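Local structure of peptidoglycan-recognition protein LB (Drosophila melanogaster, 7NT0) at residues G24-K29 with H69-G74; P39-H44 with Y149-H154; G79-I84 with G100-K105. The protein hydrolyses the amide bond between N-acetylmuramoyl residues and the L-amino acid of bacterial peptidoglycan, a zinc-dependent amidase activity that probably scavenges immune-active fragments in the fly. The protein carries 1 engineered substitution. All coordinates share one frame; numbering follows the deposited sequence.

Interaction 1: G24-K29 with H69-G74. With MLD (glcnac(beta1-4)-murnac(1,6-anhydro)-L-ala-gamma-D-glu-meso-a2pm-D-ala), chain D.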
loop_
_atom_site.group_PDB
_atom_site.type_symbol
_atom_site.label_atom_id
_atom_site.label_comp_id
_atom_site.label_asym_id
_atom_site.label_seq_id
_atom_site.Cartn_x
_atom_site.Cartn_y
_atom_site.Cartn_z
ATOM N N GLY A 24 -12.031 -3.322 -10.829
ATOM C CA GLY A 24 -11.834 -4.179 -12.011
ATOM C C GLY A 24 -10.661 -5.114 -11.923
ATOM O O GLY A 24 -10.094 -5.445 -12.950
ATOM N N ALA A 25 -10.291 -5.562 -10.721
ATOM C CA ALA A 25 -9.116 -6.428 -10.511
ATOM C C ALA A 25 -9.317 -7.775 -11.201
ATOM O O ALA A 25 -10.473 -8.314 -11.208
ATOM C CB ALA A 25 -8.877 -6.654 -9.058
ATOM N N ARG A 26 -8.242 -8.293 -11.753
ATOM C CA ARG A 26 -8.105 -9.720 -12.131
ATOM C C ARG A 26 -8.075 -10.551 -10.834
ATOM O O ARG A 26 -7.686 -10.066 -9.756
ATOM C CB ARG A 26 -6.814 -9.923 -12.949
ATOM C CG ARG A 26 -6.490 -11.356 -13.379
ATOM C CD ARG A 26 -5.210 -11.507 -14.236
ATOM N NE ARG A 26 -5.359 -10.518 -15.301
ATOM C CZ ARG A 26 -4.652 -9.398 -15.462
ATOM N NH1 ARG A 26 -3.596 -9.122 -14.703
ATOM N NH2 ARG A 26 -5.004 -8.558 -16.427
ATOM N N LEU A 27 -8.506 -11.810 -10.916
ATOM C CA LEU A 27 -8.380 -12.715 -9.760
ATOM C C LEU A 27 -6.919 -12.880 -9.409
ATOM O O LEU A 27 -6.054 -12.923 -10.273
ATOM C CB LEU A 27 -8.984 -14.075 -10.127
ATOM C CG LEU A 27 -10.512 -14.082 -10.135
ATOM C CD1 LEU A 27 -11.026 -15.421 -10.653
ATOM C CD2 LEU A 27 -11.068 -13.785 -8.737
ATOM N N PRO A 28 -6.615 -13.040 -8.113
ATOM C CA PRO A 28 -5.295 -13.515 -7.711
ATOM C C PRO A 28 -5.054 -14.934 -8.256
ATOM O O PRO A 28 -6.017 -15.727 -8.349
ATOM C CB PRO A 28 -5.341 -13.608 -6.193
ATOM C CG PRO A 28 -6.658 -12.981 -5.778
ATOM C CD PRO A 28 -7.560 -12.949 -6.985
ATOM N N LYS A 29 -3.822 -15.245 -8.627
ATOM C CA LYS A 29 -3.437 -16.622 -9.091
ATOM C C LYS A 29 -3.606 -17.593 -7.921
ATOM O O LYS A 29 -4.053 -18.762 -8.099
ATOM C CB LYS A 29 -1.997 -16.608 -9.582
ATOM C CG LYS A 29 -1.791 -15.762 -10.827
ATOM C CD LYS A 29 -0.642 -16.210 -11.687
ATOM C CE LYS A 29 0.679 -15.585 -11.330
ATOM N NZ LYS A 29 1.051 -14.524 -12.291
ATOM N N HIS A 69 2.778 -6.567 -11.801
ATOM C CA HIS A 69 3.139 -7.561 -10.773
ATOM C C HIS A 69 2.805 -8.989 -11.238
ATOM O O HIS A 69 3.636 -9.916 -11.023
ATOM C CB HIS A 69 2.442 -7.178 -9.482
ATOM C CG HIS A 69 3.004 -5.936 -8.876
ATOM N ND1 HIS A 69 2.486 -5.415 -7.697
ATOM C CD2 HIS A 69 4.071 -5.161 -9.229
ATOM C CE1 HIS A 69 3.157 -4.308 -7.402
ATOM N NE2 HIS A 69 4.190 -4.162 -8.268
ATOM N N GLN A 70 1.605 -9.205 -11.746
ATOM C CA GLN A 70 1.168 -10.573 -12.099
ATOM C C GLN A 70 1.896 -11.027 -13.364
ATOM O O GLN A 70 2.304 -12.213 -13.399
ATOM C CB GLN A 70 -0.334 -10.627 -12.331
ATOM C CG GLN A 70 -1.112 -10.643 -11.044
ATOM C CD GLN A 70 -2.580 -10.822 -11.309
ATOM O OE1 GLN A 70 -3.161 -10.170 -12.179
ATOM N NE2 GLN A 70 -3.197 -11.647 -10.496
ATOM N N LEU A 71 1.899 -10.202 -14.406
ATOM C CA LEU A 71 2.240 -10.671 -15.766
ATOM C C LEU A 71 3.733 -10.512 -15.998
ATOM O O LEU A 71 4.310 -11.352 -16.715
ATOM C CB LEU A 71 1.437 -9.896 -16.799
ATOM C CG LEU A 71 -0.074 -10.004 -16.616
ATOM C CD1 LEU A 71 -0.769 -9.252 -17.739
ATOM C CD2 LEU A 71 -0.544 -11.447 -16.501
ATOM N N GLU A 72 4.367 -9.483 -15.448
ATOM C CA GLU A 72 5.811 -9.300 -15.716
ATOM C C GLU A 72 6.655 -9.823 -14.560
ATOM O O GLU A 72 7.733 -10.373 -14.828
ATOM C CB GLU A 72 6.075 -7.871 -16.112
ATOM C CG GLU A 72 5.365 -7.558 -17.443
ATOM C CD GLU A 72 5.483 -6.148 -18.001
ATOM O OE1 GLU A 72 6.570 -5.551 -17.880
ATOM O OE2 GLU A 72 4.475 -5.638 -18.556
ATOM N N ARG A 73 6.232 -9.659 -13.308
ATOM C CA ARG A 73 7.033 -10.160 -12.168
ATOM C C ARG A 73 6.625 -11.583 -11.832
ATOM O O ARG A 73 7.366 -12.207 -11.052
ATOM C CB ARG A 73 6.950 -9.185 -10.986
ATOM C CG ARG A 73 7.272 -7.759 -11.437
ATOM C CD ARG A 73 7.559 -6.798 -10.303
ATOM N NE ARG A 73 8.770 -7.116 -9.561
ATOM C CZ ARG A 73 9.255 -6.348 -8.590
ATOM N NH1 ARG A 73 8.622 -5.227 -8.264
ATOM N NH2 ARG A 73 10.342 -6.721 -7.918
ATOM N N GLY A 74 5.481 -12.062 -12.346
ATOM C CA GLY A 74 4.984 -13.419 -12.092
ATOM C C GLY A 74 4.447 -13.605 -10.696
ATOM O O GLY A 74 4.363 -14.752 -10.228
HETATM C CAI MLD D . 7.276 0.308 -4.851
HETATM C CAL MLD D . 7.477 -0.989 -4.180
HETATM O OAM MLD D . 8.149 -1.030 -3.169
HETATM N N MLD D . 6.957 -2.043 -4.814
HETATM C CA MLD D . 6.972 -3.360 -4.224
HETATM C CB MLD D . 5.786 -4.173 -4.727
HETATM C C MLD D . 8.268 -4.132 -4.477
HETATM O O MLD D . 8.713 -4.254 -5.610
HETATM N NAN MLD D . 8.840 -4.660 -3.408
HETATM C CAO MLD D . 9.718 -5.802 -3.490
HETATM C CAP MLD D . 11.086 -5.535 -2.810
HETATM O OBA MLD D . 12.071 -5.872 -3.434
HETATM O OAQ MLD D . 11.140 -4.925 -1.715
HETATM C CBB MLD D . 8.925 -6.984 -2.970
HETATM C CBC MLD D . 9.435 -8.280 -3.481
HETATM C CBD MLD D . 8.689 -9.364 -2.761
HETATM O OBE MLD D . 8.303 -9.253 -1.590
HETATM N NBF MLD D . 8.502 -10.459 -3.496
HETATM C CBG MLD D . 7.941 -11.643 -2.900
HETATM C CBH MLD D . 8.913 -12.269 -1.874
HETATM O OBI MLD D . 10.115 -12.097 -2.018
HETATM N NBJ MLD D . 8.415 -12.896 -0.792
HETATM C CBK MLD D . 9.252 -13.526 0.246
HETATM C CBL MLD D . 8.818 -14.969 0.471
HETATM C CBM MLD D . 9.228 -12.853 1.642
HETATM O OBO MLD D . 8.135 -12.464 2.089
HETATM O OBN MLD D . 10.284 -12.809 2.279
HETATM C CBP MLD D . 7.564 -12.519 -4.092
HETATM C CBQ MLD D . 6.303 -13.272 -3.818
HETATM C CBR MLD D . 5.715 -14.030 -4.988
HETATM C CBS MLD D . 4.439 -14.774 -4.617
HETATM C CBT MLD D . 3.308 -13.775 -4.281
HETATM O OBV MLD D . 2.892 -13.030 -5.194
HETATM O OBU MLD D . 2.846 -13.835 -3.138
HETATM N NBW MLD D . 4.708 -15.637 -3.432
#

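Interaction 2: P39-H44 with Y149-H154. With ZN (zinc ion), chain C; MLD (glcnac(beta1-4)-murnac(1,6-anhydro)-L-ala-gamma-D-glu-meso-a2pm-D-ala), chain D.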
loop_
_atom_site.group_PDB
_atom_site.type_symbol
_atom_site.label_atom_id
_atom_site.label_comp_id
_atom_site.label_asym_id
_atom_site.label_seq_id
_atom_site.Cartn_x
_atom_site.Cartn_y
_atom_site.Cartn_z
ATOM N N PRO A 39 1.714 -6.987 12.968
ATOM C CA PRO A 39 2.540 -6.139 13.813
ATOM C C PRO A 39 3.221 -4.974 13.097
ATOM O O PRO A 39 3.708 -4.091 13.792
ATOM C CB PRO A 39 3.600 -7.120 14.341
ATOM C CG PRO A 39 3.708 -8.145 13.257
ATOM C CD PRO A 39 2.296 -8.323 12.764
ATOM N N TYR A 40 3.185 -4.946 11.752
ATOM C CA TYR A 40 3.877 -3.894 10.964
ATOM C C TYR A 40 2.909 -3.282 9.948
ATOM O O TYR A 40 2.058 -3.977 9.412
ATOM C CB TYR A 40 5.103 -4.425 10.224
ATOM C CG TYR A 40 6.197 -4.864 11.149
ATOM C CD1 TYR A 40 6.313 -6.192 11.514
ATOM C CD2 TYR A 40 7.023 -3.933 11.738
ATOM C CE1 TYR A 40 7.291 -6.610 12.399
ATOM C CE2 TYR A 40 8.011 -4.337 12.623
ATOM C CZ TYR A 40 8.133 -5.670 12.955
ATOM O OH TYR A 40 9.111 -6.072 13.819
ATOM N N VAL A 41 3.052 -1.983 9.778
ATOM C CA VAL A 41 2.465 -1.244 8.636
ATOM C C VAL A 41 3.640 -0.639 7.866
ATOM O O VAL A 41 4.464 0.065 8.454
ATOM C CB VAL A 41 1.481 -0.165 9.117
ATOM C CG1 VAL A 41 1.006 0.682 7.939
ATOM C CG2 VAL A 41 0.328 -0.789 9.875
ATOM N N ILE A 42 3.710 -0.936 6.577
ATOM C CA ILE A 42 4.835 -0.534 5.710
ATOM C C ILE A 42 4.269 0.377 4.625
ATOM O O ILE A 42 3.364 -0.022 3.888
ATOM C CB ILE A 42 5.598 -1.744 5.165
ATOM C CG1 ILE A 42 6.145 -2.557 6.354
ATOM C CG2 ILE A 42 6.710 -1.258 4.232
ATOM C CD1 ILE A 42 6.992 -3.679 5.978
ATOM N N ILE A 43 4.759 1.587 4.569
ATOM C CA ILE A 43 4.319 2.603 3.598
ATOM C C ILE A 43 5.238 2.577 2.380
ATOM O O ILE A 43 6.498 2.536 2.506
ATOM C CB ILE A 43 4.290 3.981 4.258
ATOM C CG1 ILE A 43 3.420 3.983 5.517
ATOM C CG2 ILE A 43 3.864 5.056 3.272
ATOM C CD1 ILE A 43 1.962 3.567 5.282
ATOM N N HIS A 44 4.605 2.664 1.221
ATOM C CA HIS A 44 5.255 2.701 -0.090
ATOM C C HIS A 44 4.738 3.910 -0.848
ATOM O O HIS A 44 3.600 4.342 -0.584
ATOM C CB HIS A 44 4.903 1.420 -0.867
ATOM C CG HIS A 44 5.311 0.146 -0.220
ATOM N ND1 HIS A 44 6.506 -0.494 -0.489
ATOM C CD2 HIS A 44 4.670 -0.629 0.691
ATOM C CE1 HIS A 44 6.563 -1.626 0.214
ATOM N NE2 HIS A 44 5.450 -1.723 0.956
ATOM N N TYR A 149 1.273 -1.967 16.796
ATOM C CA TYR A 149 1.952 -2.007 15.480
ATOM C C TYR A 149 3.123 -1.020 15.434
ATOM O O TYR A 149 3.159 0.067 16.108
ATOM C CB TYR A 149 0.956 -1.778 14.338
ATOM C CG TYR A 149 0.508 -0.348 14.196
ATOM C CD1 TYR A 149 1.112 0.519 13.309
ATOM C CD2 TYR A 149 -0.558 0.135 14.927
ATOM C CE1 TYR A 149 0.672 1.836 13.177
ATOM C CE2 TYR A 149 -0.995 1.440 14.812
ATOM C CZ TYR A 149 -0.383 2.301 13.940
ATOM O OH TYR A 149 -0.820 3.593 13.898
ATOM N N LYS A 150 4.086 -1.354 14.570
ATOM C CA LYS A 150 5.190 -0.452 14.213
ATOM C C LYS A 150 4.974 0.024 12.772
ATOM O O LYS A 150 4.722 -0.815 11.922
ATOM C CB LYS A 150 6.524 -1.182 14.355
ATOM C CG LYS A 150 6.836 -1.603 15.789
ATOM C CD LYS A 150 7.798 -2.756 15.831
ATOM C CE LYS A 150 8.503 -2.899 17.170
ATOM N NZ LYS A 150 7.509 -2.916 18.266
ATOM N N LEU A 151 5.019 1.322 12.573
ATOM C CA LEU A 151 4.875 1.968 11.247
ATOM C C LEU A 151 6.265 2.180 10.679
ATOM O O LEU A 151 7.113 2.827 11.366
ATOM C CB LEU A 151 4.164 3.300 11.396
ATOM C CG LEU A 151 4.067 4.148 10.140
ATOM C CD1 LEU A 151 3.092 3.488 9.175
ATOM C CD2 LEU A 151 3.613 5.548 10.480
ATOM N N LEU A 152 6.493 1.674 9.467
ATOM C CA LEU A 152 7.801 1.803 8.790
ATOM C C LEU A 152 7.598 2.344 7.372
ATOM O O LEU A 152 6.527 2.074 6.803
ATOM C CB LEU A 152 8.448 0.432 8.705
ATOM C CG LEU A 152 8.711 -0.264 10.041
ATOM C CD1 LEU A 152 9.153 -1.691 9.811
ATOM C CD2 LEU A 152 9.732 0.503 10.847
ATOM N N GLY A 153 8.634 2.951 6.806
ATOM C CA GLY A 153 8.755 3.133 5.343
ATOM C C GLY A 153 9.484 1.941 4.770
ATOM O O GLY A 153 10.331 1.340 5.479
ATOM N N HIS A 154 9.181 1.574 3.534
ATOM C CA HIS A 154 9.870 0.459 2.835
ATOM C C HIS A 154 11.417 0.567 3.029
ATOM O O HIS A 154 12.054 -0.473 3.274
ATOM C CB HIS A 154 9.448 0.442 1.376
ATOM C CG HIS A 154 9.847 -0.801 0.650
ATOM N ND1 HIS A 154 9.593 -0.945 -0.677
ATOM C CD2 HIS A 154 10.488 -1.928 1.056
ATOM C CE1 HIS A 154 10.068 -2.107 -1.101
ATOM N NE2 HIS A 154 10.593 -2.771 -0.022
HETATM ZN ZN ZN C . 8.090 0.187 -1.650
HETATM C CAI MLD D . 7.276 0.308 -4.851
HETATM C CAL MLD D . 7.477 -0.989 -4.180
HETATM O OAM MLD D . 8.149 -1.030 -3.169
HETATM N N MLD D . 6.957 -2.043 -4.814
HETATM C CA MLD D . 6.972 -3.360 -4.224
HETATM C CB MLD D . 5.786 -4.173 -4.727
HETATM C C MLD D . 8.268 -4.132 -4.477
HETATM O O MLD D . 8.713 -4.254 -5.610
HETATM N NAN MLD D . 8.840 -4.660 -3.408
HETATM C CAO MLD D . 9.718 -5.802 -3.490
HETATM C CAP MLD D . 11.086 -5.535 -2.810
HETATM O OBA MLD D . 12.071 -5.872 -3.434
HETATM O OAQ MLD D . 11.140 -4.925 -1.715
HETATM C CBB MLD D . 8.925 -6.984 -2.970
HETATM C CBC MLD D . 9.435 -8.280 -3.481
HETATM C CBD MLD D . 8.689 -9.364 -2.761
HETATM O OBE MLD D . 8.303 -9.253 -1.590
HETATM N NBF MLD D . 8.502 -10.459 -3.496
HETATM C CBG MLD D . 7.941 -11.643 -2.900
HETATM C CBH MLD D . 8.913 -12.269 -1.874
HETATM O OBI MLD D . 10.115 -12.097 -2.018
HETATM N NBJ MLD D . 8.415 -12.896 -0.792
HETATM C CBK MLD D . 9.252 -13.526 0.246
HETATM C CBL MLD D . 8.818 -14.969 0.471
HETATM C CBM MLD D . 9.228 -12.853 1.642
HETATM O OBO MLD D . 8.135 -12.464 2.089
HETATM O OBN MLD D . 10.284 -12.809 2.279
HETATM C CBP MLD D . 7.564 -12.519 -4.092
HETATM C CBQ MLD D . 6.303 -13.272 -3.818
HETATM C CBR MLD D . 5.715 -14.030 -4.988
HETATM C CBS MLD D . 4.439 -14.774 -4.617
HETATM C CBT MLD D . 3.308 -13.775 -4.281
HETATM O OBV MLD D . 2.892 -13.030 -5.194
HETATM O OBU MLD D . 2.846 -13.835 -3.138
HETATM N NBW MLD D . 4.708 -15.637 -3.432
#

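Interaction 3: G79-I84 with G100-K105. Engineered in segment 79-84: Phe80 (natural residue Tyr). With MLD (glcnac(beta1-4)-murnac(1,6-anhydro)-L-ala-gamma-D-glu-meso-a2pm-D-ala), chain D.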
loop_
_atom_site.group_PDB
_atom_site.type_symbol
_atom_site.label_atom_id
_atom_site.label_comp_id
_atom_site.label_asym_id
_atom_site.label_seq_id
_atom_site.Cartn_x
_atom_site.Cartn_y
_atom_site.Cartn_z
ATOM N N GLY A 79 1.159 -6.523 -5.417
ATOM C CA GLY A 79 1.987 -6.872 -4.247
ATOM C C GLY A 79 1.502 -6.251 -2.936
ATOM O O GLY A 79 1.845 -6.764 -1.834
ATOM N N PHE A 80 0.793 -5.125 -3.036
ATOM C CA PHE A 80 0.407 -4.294 -1.879
ATOM C C PHE A 80 -0.921 -4.788 -1.284
ATOM O O PHE A 80 -1.799 -5.342 -1.992
ATOM C CB PHE A 80 0.244 -2.844 -2.317
ATOM C CG PHE A 80 1.441 -2.260 -2.996
ATOM C CD1 PHE A 80 2.584 -2.005 -2.273
ATOM C CD2 PHE A 80 1.425 -1.935 -4.335
ATOM C CE1 PHE A 80 3.703 -1.425 -2.860
ATOM C CE2 PHE A 80 2.543 -1.365 -4.932
ATOM C CZ PHE A 80 3.690 -1.125 -4.199
ATOM N N SER A 81 -1.089 -4.533 0.005
ATOM C CA SER A 81 -2.339 -4.843 0.742
ATOM C C SER A 81 -3.430 -3.876 0.293
ATOM O O SER A 81 -4.566 -4.296 0.100
ATOM C CB SER A 81 -2.109 -4.780 2.247
ATOM O OG SER A 81 -1.001 -5.577 2.654
ATOM N N PHE A 82 -3.089 -2.601 0.175
ATOM C CA PHE A 82 -3.998 -1.487 -0.138
ATOM C C PHE A 82 -3.244 -0.447 -0.948
ATOM O O PHE A 82 -2.054 -0.237 -0.702
ATOM C CB PHE A 82 -4.585 -0.842 1.122
ATOM C CG PHE A 82 -5.460 -1.762 1.905
ATOM C CD1 PHE A 82 -4.935 -2.492 2.959
ATOM C CD2 PHE A 82 -6.808 -1.894 1.617
ATOM C CE1 PHE A 82 -5.709 -3.424 3.616
ATOM C CE2 PHE A 82 -7.589 -2.805 2.311
ATOM C CZ PHE A 82 -7.039 -3.540 3.326
ATOM N N GLY A 83 -3.978 0.218 -1.821
ATOM C CA GLY A 83 -3.577 1.441 -2.515
ATOM C C GLY A 83 -4.394 2.628 -2.055
ATOM O O GLY A 83 -5.547 2.442 -1.574
ATOM N N ILE A 84 -3.799 3.817 -2.138
ATOM C CA ILE A 84 -4.476 5.095 -1.847
ATOM C C ILE A 84 -4.367 5.934 -3.121
ATOM O O ILE A 84 -3.221 6.163 -3.587
ATOM C CB ILE A 84 -3.843 5.849 -0.676
ATOM C CG1 ILE A 84 -3.600 5.006 0.582
ATOM C CG2 ILE A 84 -4.598 7.127 -0.370
ATOM C CD1 ILE A 84 -4.815 4.478 1.253
ATOM N N GLY A 100 1.679 -10.637 1.491
ATOM C CA GLY A 100 1.941 -9.678 0.423
ATOM C C GLY A 100 3.182 -10.014 -0.393
ATOM O O GLY A 100 3.824 -11.088 -0.201
ATOM N N ALA A 101 3.495 -9.122 -1.309
ATOM C CA ALA A 101 4.694 -9.131 -2.159
ATOM C C ALA A 101 5.157 -7.685 -2.289
ATOM O O ALA A 101 5.174 -7.150 -3.375
ATOM C CB ALA A 101 4.384 -9.766 -3.489
ATOM N N HIS A 102 5.457 -7.060 -1.155
ATOM C CA HIS A 102 5.879 -5.638 -1.125
ATOM C C HIS A 102 7.130 -5.407 -0.271
ATOM O O HIS A 102 7.799 -4.417 -0.550
ATOM C CB HIS A 102 4.675 -4.775 -0.698
ATOM C CG HIS A 102 4.230 -5.067 0.686
ATOM N ND1 HIS A 102 4.720 -4.370 1.741
ATOM C CD2 HIS A 102 3.326 -5.950 1.187
ATOM C CE1 HIS A 102 4.220 -4.852 2.853
ATOM N NE2 HIS A 102 3.363 -5.845 2.541
ATOM N N ALA A 103 7.459 -6.275 0.679
ATOM C CA ALA A 103 8.609 -6.079 1.592
ATOM C C ALA A 103 9.072 -7.422 2.137
ATOM O O ALA A 103 8.467 -7.964 3.051
ATOM C CB ALA A 103 8.230 -5.151 2.711
ATOM N N PRO A 104 10.136 -8.000 1.542
ATOM C CA PRO A 104 10.643 -9.316 1.972
ATOM C C PRO A 104 10.942 -9.354 3.473
ATOM O O PRO A 104 11.409 -8.330 4.020
ATOM C CB PRO A 104 11.912 -9.510 1.119
ATOM C CG PRO A 104 11.640 -8.682 -0.120
ATOM C CD PRO A 104 10.864 -7.471 0.381
ATOM N N LYS A 105 10.571 -10.477 4.098
ATOM C CA LYS A 105 10.694 -10.765 5.556
ATOM C C LYS A 105 9.532 -10.099 6.306
ATOM O O LYS A 105 9.356 -10.380 7.474
ATOM C CB LYS A 105 12.096 -10.347 6.043
HETATM C CAI MLD D . 7.276 0.308 -4.851
HETATM C CAL MLD D . 7.477 -0.989 -4.180
HETATM O OAM MLD D . 8.149 -1.030 -3.169
HETATM N N MLD D . 6.957 -2.043 -4.814
HETATM C CA MLD D . 6.972 -3.360 -4.224
HETATM C CB MLD D . 5.786 -4.173 -4.727
HETATM C C MLD D . 8.268 -4.132 -4.477
HETATM O O MLD D . 8.713 -4.254 -5.610
HETATM N NAN MLD D . 8.840 -4.660 -3.408
HETATM C CAO MLD D . 9.718 -5.802 -3.490
HETATM C CAP MLD D . 11.086 -5.535 -2.810
HETATM O OBA MLD D . 12.071 -5.872 -3.434
HETATM O OAQ MLD D . 11.140 -4.925 -1.715
HETATM C CBB MLD D . 8.925 -6.984 -2.970
HETATM C CBC MLD D . 9.435 -8.280 -3.481
HETATM C CBD MLD D . 8.689 -9.364 -2.761
HETATM O OBE MLD D . 8.303 -9.253 -1.590
HETATM N NBF MLD D . 8.502 -10.459 -3.496
HETATM C CBG MLD D . 7.941 -11.643 -2.900
HETATM C CBH MLD D . 8.913 -12.269 -1.874
HETATM O OBI MLD D . 10.115 -12.097 -2.018
HETATM N NBJ MLD D . 8.415 -12.896 -0.792
HETATM C CBK MLD D . 9.252 -13.526 0.246
HETATM C CBL MLD D . 8.818 -14.969 0.471
HETATM C CBM MLD D . 9.228 -12.853 1.642
HETATM O OBO MLD D . 8.135 -12.464 2.089
HETATM O OBN MLD D . 10.284 -12.809 2.279
HETATM C CBP MLD D . 7.564 -12.519 -4.092
HETATM C CBQ MLD D . 6.303 -13.272 -3.818
HETATM C CBR MLD D . 5.715 -14.030 -4.988
HETATM C CBS MLD D . 4.439 -14.774 -4.617
HETATM C CBT MLD D . 3.308 -13.775 -4.281
HETATM O OBV MLD D . 2.892 -13.030 -5.194
HETATM O OBU MLD D . 2.846 -13.835 -3.138
HETATM N NBW MLD D . 4.708 -15.637 -3.432
#

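Interaction 1: G24-K29 with H69-G74
Gln70 reaches from the last turns of helix 55-72 into the loop 24-29 and is bonded there at both ends of its amide. Two hydrogen bonds carry the contact. At one end Gln70 OE1 accepts from Arg26 NH1 at 2.8 Å, with an N-H...O angle of 149° and the donor tilted from the carbonyl plane. At the other end Gln70 NE2 donates to the backbone Leu27 O at 3.1 Å, and this acceptor lies in the plane of the amide. With a further bond from Gln70 NE2 to Asn76 O, the amide is fixed against a flip. With an alanine here, Arg26 NH1 would probably lose an acceptor and Leu27 O its amide donor, so that the loop is held less firmly to the helix.

Arg26 NH1 also forms a salt bridge with Asp67, about one helical turn before Gln70. The arginine chain leaves with CG turned away from its backbone N (chi1 178°) and bends at chi3, which brings the guanidinium alongside Gln70. The two side chains run past each other in opposite directions, their flat groups 28° apart. Lys29 comes over the C-terminal end of the helix, where its NZ lies 2.9 Å from Gln70 O.

Van der Waals contacts of carbon against polar groups add little: Leu71 CG rests 4.1 Å from Arg26 NH1, and Pro28 CA approaches Gln70 NE2 at 4.0 Å.

The helix end also serves the ligand. Arg73 NH1 donates to O of the bound muropeptide at 2.8 Å, and His69 CE1 touches its CB at 3.8 Å. The contact is thus a surface fastening of a loop to the C-terminus of helix 55-72, Gly74 following with positive phi, in a PGRP amidase domain whose His69 and Arg73 contact the bound muropeptide.

Interaction 2: P39-H44 with Y149-H154
Tyr40 packs beside Lys150 where strand 149-153, at the edge of the mixed PGRP amidase sheet, runs parallel to strand 40-44. The segment axes are 4.6 Å apart at 23°, and five backbone hydrogen bonds join them, from Lys150 N to Pro39 O through to His154 N to Ile43 O. On the Tyr40 face, its CD2 meets Leu152 CD1 at 3.6 Å; on the other, Leu151 CD1 touches both Val41 CG1 and Ile43 CG1. A hydrogen bond between His44 NE2 and His102 ND1 helps to fix the rotation of the His44 ring.

His154 can be followed outward. His154 CB lies 3.6 Å from His44 ND1 and starts a chain whose CG is anti to the backbone N, which carries the ring to the metal. CG meets His44 CE1, which sits over one ring face in an offset edge-to-face pair with planes at 64°. CD2 also lies near His44 CE1. His154 ND1 binds the zinc ion at 2.1 Å, as does His44 ND1, with Cys162 and the ligand's OAM completing the site. CE1 lies against ligand OAM and OAQ. At the tip, His154 NE2 donates a weak bond to ligand OAQ at 2.8 Å, N-H...O angle 125°.

Interaction 3: G79-I84 with G100-K105
Gly79 and Ala101 bring the two segments together, their CA atoms 4.1 Å apart, the nearest across the contact. Neither segment is regular here: residues 79-81 form a loop leading into strand 82-84, and the other segment has no helix or strand. One backbone hydrogen bond joins them, Ala101 N to Gly79 O at 2.9 Å. It is nearly straight, 171° at the hydrogen, and the donor lies in the carbonyl plane on a lone pair. In return Gly79 CA approaches Ala101 O at 3.3 Å in a CA-H...O contact, and that oxygen is buried without any stronger partner. A side chain on Gly79 would run into Ala101 O, which gives a steric reason for glycine at this point.

Among the side chains, His102 does most of the touching. Its CG stands between the backbone N and the carbonyl carbon (chi1 64°), a crowded position that lays the ring edge near Gly79 O, with His102 CD2 at 3.5 Å from that oxygen. His102 CB meets Phe80 CD1 at 3.8 Å as the two side chains cross. The imidazole's polar end is directed elsewhere, serving the zinc ligand His44 as a second-shell residue. Ser81 OG, for its part, bonds to Gly112 N.

Phe80 is an engineered substitution for tyrosine, at a position thought essential for coordinating the zinc hydrate. Phe80 CZ lies 3.4 Å from N of the bound muropeptide, and the phenyl ring has no hydroxyl to offer there.

Loop 100-105 holds the ligand largely by its backbone. His102 O accepts from ligand NAN at 3.1 Å, and Lys105 N donates to ligand OBN at 3.0 Å. Together the two loops line the zinc amidase active site and the groove that holds the peptide stem, in the PGRP fold.

How the interactions relate
From the N terminus, segment 24-29 comes first and is joined to the end of helix 55-72 by interaction 1. This closes the chain between residues 29 and 69, which includes strand 38-45; that strand opens interaction 2, which closes only at 149-154, so interactions 1 and 2 cross along the chain. Interaction 3 joins 79-84 to 100-105 after interaction 1 has closed and is nested inside the long loop of interaction 2. Interaction 3 touches both others: His69 ND1 probably bonds to Gly79 N, and Phe80 packs on His44. Interactions 1 and 2 do not touch, their centres about 24 Å apart, yet all three reach the same bound muropeptide, linking helix end, central loops and sheet.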